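PDB 4TKX: Lys-gingipain W83 from Porphyromonas gingivalis, which cleaves proteins after lysine residues, as the cysteine-protease catalytic domain of a secreted protein that may act as a virulence factor. Local coordinates for residues Lys95-Val100 against Ser279-Tyr284; Gly217-Trp222 against Cys248-Gln253; Ser230-Leu235 against Glu263-Val268. All coordinates share one frame; numbering follows the deposited sequence.

Contact 1 (Lys95-Val100 against Ser279-Tyr284). With TCK (N-[(1S)-5-amino-1-(chloroacetyl)pentyl]-4-methylbenzenesulfonamide), chain U.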
loop_
_atom_site.group_PDB
_atom_site.type_symbol
_atom_site.label_atom_id
_atom_site.label_comp_id
_atom_site.label_asym_id
_atom_site.label_seq_id
_atom_site.Cartn_x
_atom_site.Cartn_y
_atom_site.Cartn_z
ATOM N N LYS A 95 -8.967 -7.648 19.637
ATOM C CA LYS A 95 -8.902 -8.230 20.981
ATOM C C LYS A 95 -8.128 -7.302 21.912
ATOM O O LYS A 95 -8.463 -7.158 23.094
ATOM C CB LYS A 95 -8.235 -9.604 20.923
ATOM C CG LYS A 95 -8.053 -10.247 22.285
ATOM C CD LYS A 95 -7.336 -11.599 22.206
ATOM C CE LYS A 95 -7.109 -12.195 23.602
ATOM N NZ LYS A 95 -6.575 -13.598 23.550
ATOM N N LYS A 96 -7.085 -6.673 21.380
ATOM C CA LYS A 96 -6.283 -5.750 22.161
ATOM C C LYS A 96 -6.706 -4.292 21.961
ATOM O O LYS A 96 -6.711 -3.500 22.909
ATOM C CB LYS A 96 -4.801 -5.915 21.815
ATOM C CG LYS A 96 -4.235 -7.285 22.154
ATOM C CD LYS A 96 -4.305 -7.528 23.636
ATOM C CE LYS A 96 -3.674 -8.852 24.060
ATOM N NZ LYS A 96 -3.826 -9.051 25.535
ATOM N N THR A 97 -7.061 -3.921 20.736
ATOM C CA THR A 97 -7.333 -2.520 20.467
ATOM C C THR A 97 -8.734 -2.093 20.881
ATOM O O THR A 97 -8.963 -0.910 21.130
ATOM C CB THR A 97 -7.195 -2.194 18.984
ATOM O OG1 THR A 97 -8.190 -2.919 18.270
ATOM C CG2 THR A 97 -5.825 -2.575 18.471
ATOM N N LYS A 98 -9.663 -3.043 20.936
ATOM C CA LYS A 98 -11.067 -2.749 21.190
ATOM C C LYS A 98 -11.707 -1.856 20.128
ATOM O O LYS A 98 -12.779 -1.288 20.353
ATOM C CB LYS A 98 -11.254 -2.135 22.579
ATOM C CG LYS A 98 -10.455 -2.821 23.641
ATOM C CD LYS A 98 -10.791 -4.276 23.768
ATOM C CE LYS A 98 -10.147 -4.861 25.032
ATOM N NZ LYS A 98 -10.333 -6.339 25.123
ATOM N N LYS A 99 -11.072 -1.764 18.959
ATOM C CA LYS A 99 -11.583 -0.948 17.877
ATOM C C LYS A 99 -11.552 -1.775 16.610
ATOM O O LYS A 99 -10.890 -2.819 16.551
ATOM C CB LYS A 99 -10.708 0.304 17.671
ATOM C CG LYS A 99 -10.596 1.188 18.907
ATOM C CD LYS A 99 -11.909 1.863 19.274
ATOM C CE LYS A 99 -11.724 2.704 20.553
ATOM N NZ LYS A 99 -12.968 3.376 20.987
ATOM N N VAL A 100 -12.246 -1.304 15.585
ATOM C CA VAL A 100 -12.392 -2.108 14.378
ATOM C C VAL A 100 -11.040 -2.473 13.765
ATOM O O VAL A 100 -10.082 -1.667 13.773
ATOM C CB VAL A 100 -13.312 -1.430 13.356
ATOM C CG1 VAL A 100 -12.652 -0.190 12.744
ATOM C CG2 VAL A 100 -13.747 -2.429 12.284
ATOM N N SER A 279 -3.973 4.448 11.776
ATOM C CA SER A 279 -4.372 3.597 12.878
ATOM C C SER A 279 -5.859 3.721 13.171
ATOM O O SER A 279 -6.407 4.820 13.188
ATOM C CB SER A 279 -3.603 4.012 14.131
ATOM O OG SER A 279 -3.919 3.146 15.208
ATOM N N SER A 280 -6.500 2.587 13.403
ATOM C CA SER A 280 -7.883 2.570 13.832
ATOM C C SER A 280 -8.065 2.998 15.310
ATOM O O SER A 280 -8.875 3.868 15.588
ATOM C CB SER A 280 -8.498 1.199 13.567
ATOM O OG SER A 280 -9.776 1.100 14.190
ATOM N N PRO A 281 -7.300 2.403 16.244
ATOM C CA PRO A 281 -7.335 2.882 17.632
ATOM C C PRO A 281 -6.287 3.964 17.867
ATOM O O PRO A 281 -5.652 4.462 16.916
ATOM C CB PRO A 281 -6.958 1.634 18.420
ATOM C CG PRO A 281 -5.918 0.974 17.535
ATOM C CD PRO A 281 -6.467 1.194 16.111
ATOM N N ASN A 282 -6.083 4.314 19.132
ATOM C CA ASN A 282 -5.006 5.213 19.497
ATOM C C ASN A 282 -3.651 4.651 19.089
ATOM O O ASN A 282 -3.438 3.445 19.105
ATOM C CB ASN A 282 -4.995 5.426 21.010
ATOM C CG ASN A 282 -6.214 6.146 21.504
ATOM O OD1 ASN A 282 -6.872 6.867 20.756
ATOM N ND2 ASN A 282 -6.517 5.971 22.780
ATOM N N SER A 283 -2.740 5.535 18.712
ATOM C CA SER A 283 -1.327 5.175 18.583
ATOM C C SER A 283 -0.554 5.903 19.689
ATOM O O SER A 283 -1.100 6.774 20.393
ATOM C CB SER A 283 -0.760 5.502 17.192
ATOM O OG SER A 283 -0.501 6.885 17.049
ATOM N N TYR A 284 0.706 5.534 19.852
ATOM C CA TYR A 284 1.498 6.009 20.989
ATOM C C TYR A 284 2.847 6.475 20.506
ATOM O O TYR A 284 3.337 6.026 19.480
ATOM C CB TYR A 284 1.653 4.898 22.024
ATOM C CG TYR A 284 0.324 4.556 22.610
ATOM C CD1 TYR A 284 -0.208 5.308 23.652
ATOM C CD2 TYR A 284 -0.432 3.525 22.084
ATOM C CE1 TYR A 284 -1.457 5.011 24.180
ATOM C CE2 TYR A 284 -1.680 3.217 22.601
ATOM C CZ TYR A 284 -2.184 3.970 23.639
ATOM O OH TYR A 284 -3.432 3.664 24.137
HETATM S S TCK U . -1.364 9.942 22.681
HETATM O O1S TCK U . -0.150 9.249 23.013
HETATM O O2S TCK U . -1.110 11.370 22.841
HETATM C C1 TCK U . -2.703 9.445 23.758
HETATM C C2 TCK U . -3.284 10.410 24.570
HETATM C C3 TCK U . -4.337 10.041 25.426
HETATM C C4 TCK U . -4.774 8.732 25.447
HETATM C C5 TCK U . -4.174 7.756 24.614
HETATM C C6 TCK U . -3.134 8.115 23.771
HETATM C C7 TCK U . -5.895 8.351 26.371
HETATM N N TCK U . -1.768 9.572 21.119
HETATM C CA TCK U . -1.679 10.537 20.015
HETATM C C TCK U . -3.045 10.659 19.396
HETATM O O TCK U . -3.185 11.043 18.259
HETATM C CB TCK U . -0.658 10.038 18.957
HETATM C CG TCK U . 0.756 10.030 19.497
HETATM C CD TCK U . 1.773 9.344 18.512
HETATM C CE TCK U . 2.221 10.246 17.393
HETATM N NZ TCK U . 3.097 9.515 16.509
HETATM C CM TCK U . -4.254 10.202 20.226
#

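Contact 2 (Gly217-Trp222 against Cys248-Gln253). With TCK (N-[(1S)-5-amino-1-(chloroacetyl)pentyl]-4-methylbenzenesulfonamide), chain U.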
loop_
_atom_site.group_PDB
_atom_site.type_symbol
_atom_site.label_atom_id
_atom_site.label_comp_id
_atom_site.label_asym_id
_atom_site.label_seq_id
_atom_site.Cartn_x
_atom_site.Cartn_y
_atom_site.Cartn_z
ATOM N N GLY A 217 -3.975 12.993 16.355
ATOM C CA GLY A 217 -5.031 12.801 15.381
ATOM C C GLY A 217 -6.390 12.575 16.013
ATOM O O GLY A 217 -6.504 12.256 17.210
ATOM N N SER A 218 -7.431 12.744 15.208
ATOM C CA SER A 218 -8.784 12.379 15.615
ATOM C C SER A 218 -9.397 11.587 14.464
ATOM O O SER A 218 -8.743 11.348 13.448
ATOM C CB SER A 218 -9.612 13.630 15.878
ATOM O OG SER A 218 -9.928 14.224 14.637
ATOM N N GLU A 219 -10.656 11.185 14.588
ATOM C CA GLU A 219 -11.232 10.313 13.567
ATOM C C GLU A 219 -11.270 11.000 12.211
ATOM O O GLU A 219 -11.202 10.328 11.175
ATOM C CB GLU A 219 -12.654 9.876 13.934
ATOM C CG GLU A 219 -12.773 9.113 15.242
ATOM C CD GLU A 219 -13.015 10.001 16.480
ATOM O OE1 GLU A 219 -12.725 11.230 16.444
ATOM O OE2 GLU A 219 -13.495 9.447 17.507
ATOM N N THR A 220 -11.371 12.335 12.227
ATOM C CA THR A 220 -11.580 13.112 11.006
ATOM C C THR A 220 -10.526 14.205 10.771
ATOM O O THR A 220 -10.736 15.107 9.968
ATOM C CB THR A 220 -12.966 13.782 10.999
ATOM O OG1 THR A 220 -13.072 14.659 12.116
ATOM C CG2 THR A 220 -14.092 12.745 11.066
ATOM N N ALA A 221 -9.384 14.121 11.441
ATOM C CA ALA A 221 -8.369 15.156 11.282
ATOM C C ALA A 221 -6.971 14.748 11.713
ATOM O O ALA A 221 -6.785 13.967 12.650
ATOM C CB ALA A 221 -8.784 16.413 12.040
ATOM N N TRP A 222 -5.982 15.303 11.015
ATOM C CA TRP A 222 -4.668 15.524 11.608
ATOM C C TRP A 222 -4.830 16.795 12.440
ATOM O O TRP A 222 -5.268 17.814 11.917
ATOM C CB TRP A 222 -3.606 15.709 10.521
ATOM C CG TRP A 222 -3.269 14.437 9.739
ATOM C CD1 TRP A 222 -3.676 13.156 10.018
ATOM C CD2 TRP A 222 -2.433 14.339 8.582
ATOM N NE1 TRP A 222 -3.154 12.280 9.108
ATOM C CE2 TRP A 222 -2.397 12.977 8.205
ATOM C CE3 TRP A 222 -1.727 15.272 7.811
ATOM C CZ2 TRP A 222 -1.647 12.522 7.117
ATOM C CZ3 TRP A 222 -1.012 14.825 6.723
ATOM C CH2 TRP A 222 -0.974 13.463 6.380
ATOM N N CYS A 248 -0.523 8.578 14.043
ATOM C CA CYS A 248 -1.299 9.309 15.033
ATOM C C CYS A 248 -2.523 8.485 15.388
ATOM O O CYS A 248 -2.767 7.438 14.791
ATOM C CB CYS A 248 -1.725 10.671 14.475
ATOM S SG CYS A 248 -2.692 10.624 12.948
ATOM N N CYS A 249 -3.306 8.954 16.357
ATOM C CA CYS A 249 -4.528 8.249 16.726
ATOM C C CYS A 249 -5.625 8.272 15.675
ATOM O O CYS A 249 -5.825 9.270 14.996
ATOM C CB CYS A 249 -5.118 8.855 17.994
ATOM S SG CYS A 249 -4.041 8.687 19.421
ATOM N N ILE A 250 -6.307 7.134 15.592
ATOM C CA ILE A 250 -7.691 6.946 15.096
ATOM C C ILE A 250 -8.150 7.493 13.724
ATOM O O ILE A 250 -9.328 7.370 13.378
ATOM C CB ILE A 250 -8.748 7.352 16.188
ATOM C CG1 ILE A 250 -8.753 8.854 16.476
ATOM C CG2 ILE A 250 -8.523 6.522 17.481
ATOM C CD1 ILE A 250 -9.749 9.267 17.579
ATOM N N THR A 251 -7.233 8.010 12.907
ATOM C CA THR A 251 -7.619 8.543 11.610
ATOM C C THR A 251 -8.070 7.453 10.634
ATOM O O THR A 251 -8.681 7.767 9.612
ATOM C CB THR A 251 -6.495 9.326 10.923
ATOM O OG1 THR A 251 -5.370 8.471 10.700
ATOM C CG2 THR A 251 -6.108 10.561 11.741
ATOM N N ALA A 252 -7.753 6.193 10.926
ATOM C CA ALA A 252 -8.232 5.078 10.106
ATOM C C ALA A 252 -9.323 4.254 10.798
ATOM O O ALA A 252 -9.510 3.086 10.489
ATOM C CB ALA A 252 -7.071 4.181 9.670
ATOM N N GLN A 253 -10.038 4.868 11.733
ATOM C CA GLN A 253 -11.116 4.173 12.445
ATOM C C GLN A 253 -12.344 4.137 11.545
ATOM O O GLN A 253 -13.230 4.982 11.655
ATOM C CB GLN A 253 -11.427 4.845 13.788
ATOM C CG GLN A 253 -12.238 3.957 14.710
ATOM C CD GLN A 253 -12.440 4.570 16.076
ATOM O OE1 GLN A 253 -13.559 4.915 16.464
ATOM N NE2 GLN A 253 -11.351 4.708 16.822
HETATM S S TCK U . -1.364 9.942 22.681
HETATM O O1S TCK U . -0.150 9.249 23.013
HETATM O O2S TCK U . -1.110 11.370 22.841
HETATM C C1 TCK U . -2.703 9.445 23.758
HETATM C C2 TCK U . -3.284 10.410 24.570
HETATM C C3 TCK U . -4.337 10.041 25.426
HETATM C C4 TCK U . -4.774 8.732 25.447
HETATM C C5 TCK U . -4.174 7.756 24.614
HETATM C C6 TCK U . -3.134 8.115 23.771
HETATM C C7 TCK U . -5.895 8.351 26.371
HETATM N N TCK U . -1.768 9.572 21.119
HETATM C CA TCK U . -1.679 10.537 20.015
HETATM C C TCK U . -3.045 10.659 19.396
HETATM O O TCK U . -3.185 11.043 18.259
HETATM C CB TCK U . -0.658 10.038 18.957
HETATM C CG TCK U . 0.756 10.030 19.497
HETATM C CD TCK U . 1.773 9.344 18.512
HETATM C CE TCK U . 2.221 10.246 17.393
HETATM N NZ TCK U . 3.097 9.515 16.509
HETATM C CM TCK U . -4.254 10.202 20.226
HETATM O O HOH W 1 -14.307 6.981 17.913
#

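Contact 3 (Ser230-Leu235 against Glu263-Val268). With PB (lead (II) ion), chain T; EDO (1,2-ethanediol), chain J.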
loop_
_atom_site.group_PDB
_atom_site.type_symbol
_atom_site.label_atom_id
_atom_site.label_comp_id
_atom_site.label_asym_id
_atom_site.label_seq_id
_atom_site.Cartn_x
_atom_site.Cartn_y
_atom_site.Cartn_z
ATOM N N SER A 230 -13.087 18.197 5.969
ATOM C CA SER A 230 -13.620 19.305 5.190
ATOM C C SER A 230 -12.525 19.888 4.301
ATOM O O SER A 230 -12.746 20.160 3.121
ATOM C CB SER A 230 -14.195 20.370 6.119
ATOM O OG SER A 230 -14.722 21.466 5.395
ATOM N N GLN A 231 -11.332 20.063 4.863
ATOM C CA GLN A 231 -10.209 20.599 4.088
ATOM C C GLN A 231 -9.765 19.609 3.004
ATOM O O GLN A 231 -9.364 20.008 1.918
ATOM C CB GLN A 231 -9.031 20.930 4.982
ATOM C CG GLN A 231 -9.185 22.158 5.832
ATOM C CD GLN A 231 -8.138 22.162 6.926
ATOM O OE1 GLN A 231 -8.380 21.665 7.997
ATOM N NE2 GLN A 231 -6.946 22.672 6.630
ATOM N N LEU A 232 -9.833 18.314 3.291
ATOM C CA LEU A 232 -9.476 17.306 2.284
ATOM C C LEU A 232 -10.345 17.443 1.040
ATOM O O LEU A 232 -9.871 17.325 -0.089
ATOM C CB LEU A 232 -9.610 15.891 2.853
ATOM C CG LEU A 232 -8.664 15.529 4.009
ATOM C CD1 LEU A 232 -8.901 14.089 4.435
ATOM C CD2 LEU A 232 -7.205 15.729 3.632
ATOM N N LYS A 233 -11.627 17.696 1.259
ATOM C CA LYS A 233 -12.577 17.798 0.173
ATOM C C LYS A 233 -12.330 19.027 -0.686
ATOM O O LYS A 233 -12.818 19.103 -1.821
ATOM C CB LYS A 233 -13.990 17.844 0.744
ATOM C CG LYS A 233 -14.427 16.521 1.371
ATOM C CD LYS A 233 -15.753 16.642 2.091
ATOM C CE LYS A 233 -15.976 15.447 3.008
ATOM N NZ LYS A 233 -17.253 15.550 3.760
ATOM N N ALA A 234 -11.572 19.979 -0.149
ATOM C CA ALA A 234 -11.227 21.212 -0.866
ATOM C C ALA A 234 -9.815 21.229 -1.444
ATOM O O ALA A 234 -9.378 22.260 -1.963
ATOM C CB ALA A 234 -11.405 22.413 0.037
ATOM N N LEU A 235 -9.092 20.119 -1.346
ATOM C CA LEU A 235 -7.795 20.017 -2.007
ATOM C C LEU A 235 -7.939 20.182 -3.517
ATOM O O LEU A 235 -9.013 19.929 -4.100
ATOM C CB LEU A 235 -7.108 18.681 -1.700
ATOM C CG LEU A 235 -6.655 18.450 -0.256
ATOM C CD1 LEU A 235 -6.126 17.032 -0.083
ATOM C CD2 LEU A 235 -5.639 19.502 0.179
ATOM N N GLU A 263 -10.537 7.357 5.001
ATOM C CA GLU A 263 -11.564 7.128 3.990
ATOM C C GLU A 263 -11.743 8.367 3.112
ATOM O O GLU A 263 -11.778 8.273 1.891
ATOM C CB GLU A 263 -12.895 6.745 4.652
ATOM C CG GLU A 263 -12.919 5.308 5.147
ATOM C CD GLU A 263 -14.175 4.945 5.918
ATOM O OE1 GLU A 263 -14.581 5.750 6.767
ATOM O OE2 GLU A 263 -14.749 3.847 5.694
ATOM N N VAL A 264 -11.833 9.539 3.725
ATOM C CA VAL A 264 -12.068 10.730 2.945
ATOM C C VAL A 264 -10.867 11.008 2.031
ATOM O O VAL A 264 -11.044 11.325 0.862
ATOM C CB VAL A 264 -12.386 11.938 3.833
ATOM C CG1 VAL A 264 -12.504 13.189 2.992
ATOM C CG2 VAL A 264 -13.685 11.667 4.629
ATOM N N ILE A 265 -9.645 10.871 2.548
ATOM C CA ILE A 265 -8.476 11.239 1.740
ATOM C C ILE A 265 -8.330 10.355 0.497
ATOM O O ILE A 265 -7.785 10.782 -0.521
ATOM C CB ILE A 265 -7.198 11.284 2.590
ATOM C CG1 ILE A 265 -6.175 12.238 1.970
ATOM C CG2 ILE A 265 -6.624 9.887 2.843
ATOM C CD1 ILE A 265 -4.999 12.557 2.879
ATOM N N THR A 266 -8.841 9.132 0.575
ATOM C CA THR A 266 -8.831 8.232 -0.578
ATOM C C THR A 266 -10.080 8.366 -1.461
ATOM O O THR A 266 -9.987 8.275 -2.686
ATOM C CB THR A 266 -8.606 6.760 -0.165
ATOM O OG1 THR A 266 -9.538 6.364 0.844
ATOM C CG2 THR A 266 -7.185 6.570 0.369
ATOM N N ARG A 267 -11.237 8.609 -0.855
ATOM C CA ARG A 267 -12.483 8.757 -1.618
ATOM C C ARG A 267 -12.610 10.030 -2.455
ATOM O O ARG A 267 -13.371 10.056 -3.412
ATOM C CB ARG A 267 -13.673 8.728 -0.664
ATOM C CG ARG A 267 -13.949 7.365 -0.064
ATOM C CD ARG A 267 -14.993 7.482 1.029
ATOM N NE ARG A 267 -15.300 6.188 1.625
ATOM C CZ ARG A 267 -16.322 5.956 2.442
ATOM N NH1 ARG A 267 -17.152 6.925 2.786
ATOM N NH2 ARG A 267 -16.511 4.737 2.925
ATOM N N VAL A 268 -11.941 11.109 -2.060
ATOM C CA VAL A 268 -12.154 12.390 -2.743
ATOM C C VAL A 268 -11.736 12.334 -4.215
ATOM O O VAL A 268 -10.735 11.703 -4.586
ATOM C CB VAL A 268 -11.490 13.578 -2.023
ATOM C CG1 VAL A 268 -12.285 13.961 -0.763
ATOM C CG2 VAL A 268 -10.014 13.299 -1.697
HETATM PB PB PB T . -16.674 4.129 7.227
HETATM C C1 EDO J . -4.652 23.795 1.872
HETATM O O1 EDO J . -4.443 24.884 2.766
HETATM C C2 EDO J . -5.165 22.613 2.675
HETATM O O2 EDO J . -6.140 23.036 3.636
HETATM O O HOH W 2 -18.189 6.029 6.764
#

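Contact 1 (Lys95-Val100 against Ser279-Tyr284)
Pro281 and Ser280 carry the contact from one side, meeting Thr97, Lys99 and Val100 on the turn that leads into strand 100-101. The pyrrolidine ring of Pro281 is touched at two neighbouring carbons. Thr97 CG2 comes to 3.7 Å from Pro281 CG, the two side chains meeting aslant. Lys99 instead passes alongside in the opposite sense, Lys99 CG lying 3.7 Å from Pro281 CB. The lysine chain then bends at chi2, and its amino end leads away, so only its first methylenes pack on the proline.

The polar part of the contact is a single bond. Ser280 OG stands anti to its own backbone N (chi1 170°), which carries the hydroxyl across to Val100, and donates to Val100 O at 2.8 Å. The donor lies in the carbonyl plane, on a lone pair, with a C=O...O angle of 136°. The same OG also lies beside the Val100 CG1 methyl.

Each loop is braced internally. Thr97 OG1 accepts from Lys99 N at 3.2 Å with a nearly straight N-H (165°), an ST turn that sets the course of the chain between them. Ser279 OG donates to Pro281 O at 2.8 Å from above the carbonyl plane. Tyr352 and Ala356 of helix 350-356 also touch the Pro281 side chain.

Beyond Pro281 the chain reaches the inhibitor. Ser283 O accepts from the sulfonamide N of TCK at 3.0 Å, while Asn282 ND2 lies 3.5 Å from ring carbon C5 of TCK. The tolyl carbon C6 of TCK lies obliquely off the ring of Tyr284, N-cap of helix 285-293, 3.6 Å from Tyr284 CE1. This loop is a wall of the substrate-binding cleft, following the C-terminal end of strand 273-279 in the six-stranded sheet of the caspase-like clan CD catalytic domain.

Contact 2 (Gly217-Trp222 against Cys248-Gln253)
The active-site cleft of this clan CD protease, with an arrangement consistent with an oxyanion hole, lies where Gly217 meets Cys248 and the nucleophile Cys249. Gly217 N and Cys249 N both donate to the ketone oxygen O of TCK, each at 2.8 Å. Cys249 SG is bonded covalently to TCK CM.

Gly217 packs closely on the chain before the Ile250-Gln253 turn, its C 3.5 Å from Cys249 O and its N 3.7 Å from Cys248 CB. Farther along, Ile250 packs under the Ser218-Ala221 type I turn. Its CG1, between backbone N and carbonyl carbon at chi1 68°, sits 3.5 Å from Ser218 C, and Ile250 CD1 touches Glu219 CD. The Glu219 CA-H points almost straight at Ile250 O. Thr251 CG2 lies 3.2 Å from Ser218 O and reaches the edge of the Trp222 ring, in its plane, while Cys248 SG approaches that ring obliquely. Tyr276 OH bonds both Trp222 NE1 and Thr251 OG1.

One water donates to both Glu219 OE2 and Gln253 OE1, bridging the carboxylate and amide oxygens of the two segments. The paired N-H groups are consistent with a site that would probably stabilise negative charge on a substrate carbonyl oxygen during attack by the Cys249 sulfur.

Contact 3 (Ser230-Leu235 against Glu263-Val268)
With CG anti to its carbonyl carbon (chi1 -64°) and CD1 continuing the chain in extended form (chi2 -179°), Leu232 sends both its methyls onto Ile265. The result is helix-to-helix packing: the short helix 229-233 leans on helix 261-267, which makes the beta-alpha-beta crossover between the parallel neighbours 242-247 and 273-279 of the six-stranded sheet. Leu232 CD1 rests 3.8 Å from Ile265 CB, and Leu232 CD2 lies 3.9 Å from Ile265 CD1. The two methyls are spread along the isoleucine chain, CD1 at its base and CD2 toward its tip; Ile265 also touches Phe242 and Ala244 of strand 242-247.

Val264 holds CG1 anti to its backbone N (chi1 175°), which turns that methyl outward to the neighbouring helix. There Val264 CG1 lies 4.0 Å from Leu232 CB and also meets the aliphatic part of Lys233, which runs extended across it at about a right angle, with Lys233 CE 4.1 Å from Val264 CG1. At the end of the helix Val268 CG1 closes the interface, 4.0 Å from Lys233 CG. The meeting is wholly apolar.

On another side of helix 261-267, Glu263 binds the lead ion through both carboxylate oxygens, OE2 at 2.5 Å and OE1 at 2.7 Å, joining Asp85 and Phe254 at a known calcium site. Arg267, hydrogen-bonded to Asp85, adds a second positive charge nearby that would probably ease the crowding of carboxylates. Its NH2 lies 3.4 Å from Glu263 OE2, an oxygen well out of the guanidinium plane.

Contacts 1 and 2 both touch the inhibitor and join directly, their centres 11 Å apart: Gln253 NE2 lies 2.9 Å from Ser280 O, and Ala252 N lies 3.0 Å from Ser279 O, both probable hydrogen bonds. One supplies Ser283 O to the bound group, the other its covalent anchor, while Asp288, Thr214 and Asn247 also hydrogen-bond to it. Contact 3 lies farther off, its centre 13 Å from that of contact 2 and 23 Å from that of contact 1, touching neither. The chain from Cys248-Gln253 runs through Phe254 into helix 261-267, and Phe254 and Glu263, which lie along this connection, both bind the lead ion; Val100 of contact 1 is about 8 Å from that ion, measured from its side chain.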